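Local coordinates for alanine racemase (Acinetobacter baumannii, PDB 4QHR), which belongs to the alanine racemase family of pyridoxal-phosphate enzymes, pairing an N-terminal TIM-type barrel with a beta-rich C-terminal domain in a two-chain assembly, at residues Q103-L108 with K145-E150; V122-N127 with I141-T146; A58-G63 with Q93-V98. All blocks are in the same frame, centred on the assembly; numbering follows the deposited sequence.

Interaction 1 (Q103-L108 with K145-E150); sequences QQFEWL and KTLKSE
The ring of Phe105 meets helix 139-149 along its rim. Thr146 CG2 sits at the edge, close to the ring plane, 3.9 Å from Phe105 CZ. Leu147 CG also lies in that plane, beside Phe105 CE1, while Leu147 CD2 comes in obliquely, 3.8 Å from Phe105 CE1. The other flat group, the Trp107 indole, belongs to the far side of its own helix. The carbonyl oxygen Gln103 O lies over one of its faces, 3.3 Å above the plane and shifted toward the rim.

Phe105 leaves its backbone pointing past the neighbouring helix, and its first torsion (176°) swings the ring across the gap. Leu147 does the matching thing from its side: CG stands opposite the carbonyl carbon (chi1 -70°), so the isobutyl end slides past the ring in the reverse sense. Its CD2 methyl touches two partners, Phe105 CE1 and Leu108 CD2, the latter at 3.8 Å, and the two leucines cross roughly at right angles. All three meetings are apolar. Thr146 O is gripped twice by groups about one turn further along, Glu150 N and the Ser149 hydroxyl, both from the same face of its plane, with Ser149 OG at 3.0 Å from Thr146 O.

The short helical segments run almost parallel, 9° apart, but their axes stay 12.1 Å from each other, so side-chain ends alone bridge them. Beneath lies the parallel sheet: Phe105 and Leu147 both rest on Ile99 of strand 95-99, Leu108 on Val122 and Leu147 on Val124 of strand 122-125. Phe152 packs against both leucines, and Ile109 of helix 102-110 adds to the cover over Leu147.

Interaction 2 (V122-N127 with I141-T146); sequences VWVKLN and IEVIKT
Val143 is the first residue of 141-146 to touch the strand, and it does so with a single methyl: its CG1 lies 4.1 Å from Val124 CG1. Ile144 follows with the larger share. Its CG1 methylene, set opposite the carbonyl carbon by a first torsion of -69°, comes 3.9 Å from Val124 CG1, while CD1 runs on past the same methyl. Val124 CG1 is thus shared by two successive helix residues, Ile144 also reaching the CB and CG2 of the valine, and both of these side chains cross it at a slant. Past Lys145, Thr146 turns its hydroxyl back along the helix, and its OG1 donates to Glu142 O at 2.8 Å. The backbone Thr146 N reaches that carbonyl oxygen from the opposite face, so Glu142 O is held from both sides of its plane. Around the pair, Ile99 and Phe135 cover Val143, and Cys184 and Ile187 cover Ile144. Strand 122-125, helix 139-149 and strand 154-157 form a right-handed beta-alpha-beta unit, and the contact packs the aliphatic face of the outer helix on the outward side of the strand, the layering of a TIM-type barrel.

Interaction 3 (A58-G63 with Q93-V98); sequences ACLQEG and QKFECV
Phe95 pushes its ring against the first turn of helix 60-68, overlapping the Leu60 side chain and the backbone of Gly63. Leu60 CD1 arrives at the ring edge, near its plane, 3.6 Å from Phe95 CD2, and the two side chains cross at about a right angle. The far end of the ring bears on the Gly63 carbonyl: Phe95 CZ lies 3.3 Å from both Gly63 C and Gly63 O, a tight approach that is possible because Gly63 carries no side chain on the flank turned to the strand. A first torsion of -66° sets Phe95 CG opposite its own carbonyl carbon, and the ring packs beneath Gln93, whose CB stands 3.6 Å above the ring centre. Between the two residues, Lys94 closes helix 87-92 with a Schellman motif.

At the start of the other helix Cys59 occupies the N-cap position. Ala58 N donates to Glu62 OE1 at 2.8 Å with a fairly straight bond (159°), and the other carboxylate oxygen, Glu62 OE2, is taken by Ala35 N and by a salt bridge to Arg350 of the second subunit. Between 58-63 and 93-98 themselves the contact is van der Waals, while further along the same helix Arg67 NE adds a hydrogen bond to Gln93 O. The meeting of ring and helix thus rests on shape and apolar packing, with no charged group taking part.

Interactions 1 and 2 lie side by side, their centres 8 Å apart, and share Lys145 and Thr146 of helix 139-149. They merge through Leu147 CD1 and Val124 CG2, 3.6 Å apart, and through Leu108 CD2 and Val122 CG2 at the same distance. Interaction 3 sits about 18 Å from each centre and is joined to interaction 2 through neighbouring strands: Trp123 NE1 probably hydrogen-bonds Glu96 OE1 at 2.7 Å. From strand 95-99 the chain passes directly into helix 102-110 of interaction 1. Interaction 3 has a link toward the cofactor lysine: Glu62 OE2 is hydrogen-bonded to Ala35 N, the residue after Lys34, which carries the pyridoxal phosphate.

Interaction 1 (Q103-L108 with K145-E150)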
# COMPACT_ATOMS: atom_id res chain seq x y z
N GLN A 103 -19.57 -23.29 -13.29
CA GLN A 103 -18.28 -23.93 -13.36
C GLN A 103 -17.95 -24.62 -12.03
O GLN A 103 -17.52 -25.78 -12.00
CB GLN A 103 -17.25 -22.82 -13.65
CG GLN A 103 -15.84 -23.26 -13.52
CD GLN A 103 -14.88 -22.35 -14.21
OE1 GLN A 103 -14.27 -21.45 -13.59
NE2 GLN A 103 -14.69 -22.58 -15.50
N GLN A 104 -18.13 -23.90 -10.93
CA GLN A 104 -17.75 -24.46 -9.59
C GLN A 104 -18.73 -25.55 -9.17
O GLN A 104 -18.37 -26.53 -8.48
CB GLN A 104 -17.74 -23.35 -8.55
CG GLN A 104 -16.53 -22.44 -8.57
CD GLN A 104 -16.76 -21.18 -7.74
OE1 GLN A 104 -17.90 -20.78 -7.49
NE2 GLN A 104 -15.68 -20.54 -7.32
N PHE A 105 -19.97 -25.36 -9.55
CA PHE A 105 -20.98 -26.40 -9.32
C PHE A 105 -20.54 -27.69 -9.94
O PHE A 105 -20.54 -28.73 -9.28
CB PHE A 105 -22.32 -25.94 -9.85
CG PHE A 105 -23.40 -26.99 -9.75
CD1 PHE A 105 -23.95 -27.32 -8.53
CD2 PHE A 105 -23.85 -27.63 -10.87
CE1 PHE A 105 -24.98 -28.26 -8.44
CE2 PHE A 105 -24.85 -28.57 -10.79
CZ PHE A 105 -25.43 -28.88 -9.57
N GLU A 106 -20.12 -27.63 -11.21
CA GLU A 106 -19.70 -28.85 -11.93
C GLU A 106 -18.52 -29.49 -11.25
O GLU A 106 -18.50 -30.71 -11.06
CB GLU A 106 -19.43 -28.56 -13.42
CG GLU A 106 -20.76 -28.35 -14.17
CD GLU A 106 -20.62 -27.60 -15.48
OE1 GLU A 106 -19.48 -27.43 -15.96
OE2 GLU A 106 -21.66 -27.14 -16.02
N TRP A 107 -17.53 -28.69 -10.86
CA TRP A 107 -16.35 -29.26 -10.19
C TRP A 107 -16.67 -29.92 -8.84
O TRP A 107 -16.08 -30.95 -8.47
CB TRP A 107 -15.29 -28.20 -9.98
CG TRP A 107 -14.76 -27.58 -11.24
CD1 TRP A 107 -14.75 -28.12 -12.50
CD2 TRP A 107 -14.13 -26.28 -11.35
NE1 TRP A 107 -14.19 -27.22 -13.39
CE2 TRP A 107 -13.78 -26.10 -12.70
CE3 TRP A 107 -13.83 -25.27 -10.43
CZ2 TRP A 107 -13.14 -24.95 -13.16
CZ3 TRP A 107 -13.20 -24.12 -10.88
CH2 TRP A 107 -12.86 -23.98 -12.24
N LEU A 108 -17.58 -29.32 -8.09
CA LEU A 108 -17.96 -29.81 -6.77
C LEU A 108 -18.68 -31.15 -6.88
O LEU A 108 -18.39 -32.10 -6.15
CB LEU A 108 -18.88 -28.81 -6.08
CG LEU A 108 -19.35 -29.29 -4.72
CD1 LEU A 108 -18.20 -29.36 -3.69
CD2 LEU A 108 -20.43 -28.39 -4.25
N LYS A 145 -31.47 -27.46 -4.44
CA LYS A 145 -32.20 -28.72 -4.54
C LYS A 145 -31.33 -29.84 -5.01
O LYS A 145 -31.35 -30.90 -4.41
CB LYS A 145 -33.48 -28.56 -5.36
CG LYS A 145 -34.47 -27.72 -4.57
CD LYS A 145 -35.90 -27.74 -5.08
CE LYS A 145 -36.73 -26.83 -4.16
NZ LYS A 145 -38.18 -27.08 -4.38
N THR A 146 -30.52 -29.60 -6.04
CA THR A 146 -29.66 -30.62 -6.57
C THR A 146 -28.55 -31.04 -5.60
O THR A 146 -28.27 -32.23 -5.43
CB THR A 146 -29.08 -30.18 -7.92
OG1 THR A 146 -30.16 -29.88 -8.80
CG2 THR A 146 -28.29 -31.27 -8.56
N LEU A 147 -27.94 -30.06 -4.94
CA LEU A 147 -26.89 -30.37 -3.99
C LEU A 147 -27.43 -31.19 -2.84
O LEU A 147 -26.79 -32.19 -2.40
CB LEU A 147 -26.24 -29.08 -3.46
CG LEU A 147 -25.42 -28.34 -4.50
CD1 LEU A 147 -25.09 -26.92 -4.03
CD2 LEU A 147 -24.16 -29.11 -4.80
N LYS A 148 -28.56 -30.77 -2.30
CA LYS A 148 -29.21 -31.56 -1.23
C LYS A 148 -29.46 -33.01 -1.65
O LYS A 148 -29.14 -33.95 -0.92
CB LYS A 148 -30.54 -30.94 -0.82
CG LYS A 148 -30.43 -29.70 0.00
CD LYS A 148 -31.83 -29.35 0.47
CE LYS A 148 -31.87 -28.21 1.44
NZ LYS A 148 -33.22 -28.08 2.02
N SER A 149 -30.02 -33.19 -2.84
CA SER A 149 -30.34 -34.52 -3.32
C SER A 149 -29.08 -35.31 -3.59
O SER A 149 -29.10 -36.50 -3.44
CB SER A 149 -31.28 -34.48 -4.54
OG SER A 149 -30.57 -34.09 -5.69
N GLU A 150 -27.98 -34.65 -3.94
CA GLU A 150 -26.66 -35.30 -4.07
C GLU A 150 -25.97 -35.64 -2.76
O GLU A 150 -24.93 -36.25 -2.79
CB GLU A 150 -25.72 -34.44 -4.94
CG GLU A 150 -26.13 -34.35 -6.40
CD GLU A 150 -25.95 -35.66 -7.15
OE1 GLU A 150 -25.17 -36.54 -6.69
OE2 GLU A 150 -26.64 -35.84 -8.17

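Interaction 2 (V122-N127 with I141-T146)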
# COMPACT_ATOMS: atom_id res chain seq x y z
N VAL A 122 -21.23 -26.93 1.78
CA VAL A 122 -21.02 -26.11 0.61
C VAL A 122 -21.82 -24.84 0.84
O VAL A 122 -23.00 -24.89 1.26
CB VAL A 122 -21.40 -26.83 -0.70
CG1 VAL A 122 -22.75 -27.45 -0.60
CG2 VAL A 122 -21.35 -25.88 -1.89
N TRP A 123 -21.16 -23.71 0.64
CA TRP A 123 -21.78 -22.40 0.80
C TRP A 123 -22.28 -21.92 -0.57
O TRP A 123 -21.51 -21.77 -1.49
CB TRP A 123 -20.81 -21.40 1.46
CG TRP A 123 -20.40 -21.79 2.83
CD1 TRP A 123 -19.74 -22.94 3.19
CD2 TRP A 123 -20.53 -21.02 4.02
NE1 TRP A 123 -19.51 -22.95 4.55
CE2 TRP A 123 -19.97 -21.77 5.08
CE3 TRP A 123 -21.07 -19.76 4.30
CZ2 TRP A 123 -19.95 -21.32 6.39
CZ3 TRP A 123 -21.07 -19.30 5.58
CH2 TRP A 123 -20.49 -20.06 6.63
N VAL A 124 -23.59 -21.74 -0.71
CA VAL A 124 -24.18 -21.43 -2.02
C VAL A 124 -24.52 -19.96 -2.01
O VAL A 124 -25.41 -19.52 -1.26
CB VAL A 124 -25.40 -22.30 -2.33
CG1 VAL A 124 -25.93 -21.98 -3.71
CG2 VAL A 124 -25.06 -23.79 -2.20
N LYS A 125 -23.83 -19.21 -2.86
CA LYS A 125 -23.87 -17.74 -2.85
C LYS A 125 -25.00 -17.23 -3.76
O LYS A 125 -25.08 -17.59 -4.90
CB LYS A 125 -22.50 -17.21 -3.29
CG LYS A 125 -22.31 -15.68 -3.52
CD LYS A 125 -22.59 -14.80 -2.32
CE LYS A 125 -21.81 -13.45 -2.34
NZ LYS A 125 -22.48 -12.42 -3.16
N LEU A 126 -25.83 -16.37 -3.20
CA LEU A 126 -26.87 -15.67 -3.90
C LEU A 126 -26.40 -14.32 -4.39
O LEU A 126 -25.80 -13.53 -3.64
CB LEU A 126 -28.02 -15.40 -2.94
CG LEU A 126 -29.27 -14.62 -3.40
CD1 LEU A 126 -30.05 -15.40 -4.45
CD2 LEU A 126 -30.16 -14.29 -2.22
N ASN A 127 -26.69 -14.05 -5.65
CA ASN A 127 -26.62 -12.69 -6.18
C ASN A 127 -28.03 -12.15 -6.10
O ASN A 127 -28.92 -12.55 -6.90
CB ASN A 127 -26.15 -12.72 -7.63
CG ASN A 127 -26.30 -11.38 -8.34
OD1 ASN A 127 -26.59 -10.32 -7.74
ND2 ASN A 127 -26.08 -11.43 -9.61
N ILE A 141 -32.26 -21.92 -6.58
CA ILE A 141 -33.14 -22.91 -5.94
C ILE A 141 -32.87 -24.28 -6.52
O ILE A 141 -32.78 -25.24 -5.79
CB ILE A 141 -34.63 -22.52 -6.07
CG1 ILE A 141 -34.86 -21.22 -5.33
CG2 ILE A 141 -35.53 -23.65 -5.51
CD1 ILE A 141 -36.17 -20.55 -5.69
N GLU A 142 -32.66 -24.36 -7.82
CA GLU A 142 -32.40 -25.64 -8.44
C GLU A 142 -31.05 -26.16 -8.03
O GLU A 142 -30.91 -27.35 -7.83
CB GLU A 142 -32.53 -25.54 -9.96
CG GLU A 142 -33.93 -25.01 -10.35
CD GLU A 142 -35.04 -25.85 -9.71
OE1 GLU A 142 -35.04 -27.07 -10.02
OE2 GLU A 142 -35.88 -25.33 -8.91
N VAL A 143 -30.07 -25.26 -7.92
CA VAL A 143 -28.71 -25.61 -7.49
C VAL A 143 -28.81 -26.22 -6.10
O VAL A 143 -28.34 -27.29 -5.88
CB VAL A 143 -27.77 -24.38 -7.48
CG1 VAL A 143 -26.45 -24.68 -6.78
CG2 VAL A 143 -27.52 -23.91 -8.90
N ILE A 144 -29.43 -25.52 -5.18
CA ILE A 144 -29.58 -26.04 -3.80
C ILE A 144 -30.34 -27.38 -3.76
O ILE A 144 -29.85 -28.34 -3.15
CB ILE A 144 -30.21 -24.98 -2.93
CG1 ILE A 144 -29.19 -23.83 -2.75
CG2 ILE A 144 -30.60 -25.54 -1.56
CD1 ILE A 144 -29.74 -22.63 -2.07
N LYS A 145 -31.47 -27.46 -4.44
CA LYS A 145 -32.20 -28.72 -4.54
C LYS A 145 -31.33 -29.84 -5.01
O LYS A 145 -31.35 -30.90 -4.41
CB LYS A 145 -33.48 -28.56 -5.36
CG LYS A 145 -34.47 -27.72 -4.57
CD LYS A 145 -35.90 -27.74 -5.08
CE LYS A 145 -36.73 -26.83 -4.16
NZ LYS A 145 -38.18 -27.08 -4.38
N THR A 146 -30.52 -29.60 -6.04
CA THR A 146 -29.66 -30.62 -6.57
C THR A 146 -28.55 -31.04 -5.60
O THR A 146 -28.27 -32.23 -5.43
CB THR A 146 -29.08 -30.18 -7.92
OG1 THR A 146 -30.16 -29.88 -8.80
CG2 THR A 146 -28.29 -31.27 -8.56

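Interaction 3 (A58-G63 with Q93-V98)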
# COMPACT_ATOMS: atom_id res chain seq x y z
N ALA A 58 -10.09 -15.23 1.15
CA ALA A 58 -10.41 -14.94 -0.25
C ALA A 58 -9.98 -16.05 -1.21
O ALA A 58 -10.52 -16.17 -2.31
CB ALA A 58 -9.81 -13.62 -0.65
N CYS A 59 -9.00 -16.87 -0.82
CA CYS A 59 -8.50 -17.88 -1.74
C CYS A 59 -7.81 -19.02 -1.02
O CYS A 59 -7.48 -18.95 0.18
CB CYS A 59 -7.57 -17.27 -2.81
SG CYS A 59 -6.12 -16.41 -2.11
N LEU A 60 -7.57 -20.08 -1.79
CA LEU A 60 -6.93 -21.28 -1.22
C LEU A 60 -5.62 -20.96 -0.53
O LEU A 60 -5.30 -21.52 0.53
CB LEU A 60 -6.64 -22.27 -2.34
CG LEU A 60 -6.00 -23.61 -2.01
CD1 LEU A 60 -7.00 -24.45 -1.22
CD2 LEU A 60 -5.60 -24.31 -3.31
N GLN A 61 -4.81 -20.11 -1.15
CA GLN A 61 -3.48 -19.84 -0.64
C GLN A 61 -3.54 -19.22 0.77
O GLN A 61 -2.73 -19.59 1.62
CB GLN A 61 -2.64 -18.99 -1.60
CG GLN A 61 -1.34 -18.48 -0.99
CD GLN A 61 -0.46 -19.59 -0.44
OE1 GLN A 61 -0.18 -20.57 -1.13
NE2 GLN A 61 -0.00 -19.43 0.80
N GLU A 62 -4.46 -18.29 1.00
CA GLU A 62 -4.71 -17.76 2.35
C GLU A 62 -5.11 -18.85 3.34
O GLU A 62 -4.70 -18.85 4.49
CB GLU A 62 -5.77 -16.62 2.34
CG GLU A 62 -5.23 -15.38 1.69
CD GLU A 62 -6.25 -14.23 1.51
OE1 GLU A 62 -7.46 -14.43 1.72
OE2 GLU A 62 -5.80 -13.14 1.15
N GLY A 63 -5.94 -19.80 2.90
CA GLY A 63 -6.26 -20.91 3.74
C GLY A 63 -5.07 -21.82 4.04
O GLY A 63 -4.92 -22.25 5.17
N GLN A 93 -7.44 -30.38 3.15
CA GLN A 93 -7.27 -29.43 4.22
C GLN A 93 -8.55 -29.09 4.99
O GLN A 93 -8.50 -28.27 5.91
CB GLN A 93 -6.69 -28.15 3.64
CG GLN A 93 -5.31 -28.29 2.98
CD GLN A 93 -4.24 -28.56 4.00
OE1 GLN A 93 -4.45 -28.37 5.20
NE2 GLN A 93 -3.09 -29.01 3.55
N LYS A 94 -9.66 -29.68 4.60
CA LYS A 94 -10.97 -29.35 5.18
C LYS A 94 -11.39 -27.86 5.05
O LYS A 94 -11.78 -27.20 6.04
CB LYS A 94 -11.04 -29.77 6.63
CG LYS A 94 -10.96 -31.29 6.79
CD LYS A 94 -11.08 -31.66 8.26
CE LYS A 94 -11.20 -33.16 8.43
NZ LYS A 94 -10.39 -33.59 9.63
N PHE A 95 -11.32 -27.36 3.84
CA PHE A 95 -11.77 -26.01 3.50
C PHE A 95 -13.15 -26.10 2.85
O PHE A 95 -13.31 -26.73 1.79
CB PHE A 95 -10.82 -25.37 2.49
CG PHE A 95 -9.43 -25.10 2.98
CD1 PHE A 95 -9.11 -25.09 4.28
CD2 PHE A 95 -8.46 -24.81 2.07
CE1 PHE A 95 -7.84 -24.83 4.69
CE2 PHE A 95 -7.16 -24.53 2.47
CZ PHE A 95 -6.86 -24.54 3.78
N GLU A 96 -14.17 -25.49 3.44
CA GLU A 96 -15.46 -25.49 2.83
C GLU A 96 -15.45 -24.44 1.72
O GLU A 96 -14.85 -23.38 1.89
CB GLU A 96 -16.53 -25.16 3.85
CG GLU A 96 -16.64 -26.23 4.93
CD GLU A 96 -17.76 -26.01 5.89
OE1 GLU A 96 -18.23 -24.85 6.01
OE2 GLU A 96 -18.20 -27.02 6.48
N CYS A 97 -16.14 -24.74 0.64
CA CYS A 97 -16.15 -23.88 -0.53
C CYS A 97 -17.46 -23.19 -0.72
O CYS A 97 -18.51 -23.82 -0.66
CB CYS A 97 -15.88 -24.69 -1.80
SG CYS A 97 -14.24 -25.39 -1.81
N VAL A 98 -17.37 -21.89 -0.97
CA VAL A 98 -18.43 -21.18 -1.61
C VAL A 98 -18.50 -21.64 -3.07
O VAL A 98 -17.46 -21.83 -3.71
CB VAL A 98 -18.22 -19.66 -1.57
CG1 VAL A 98 -18.90 -18.98 -2.73
CG2 VAL A 98 -18.76 -19.12 -0.26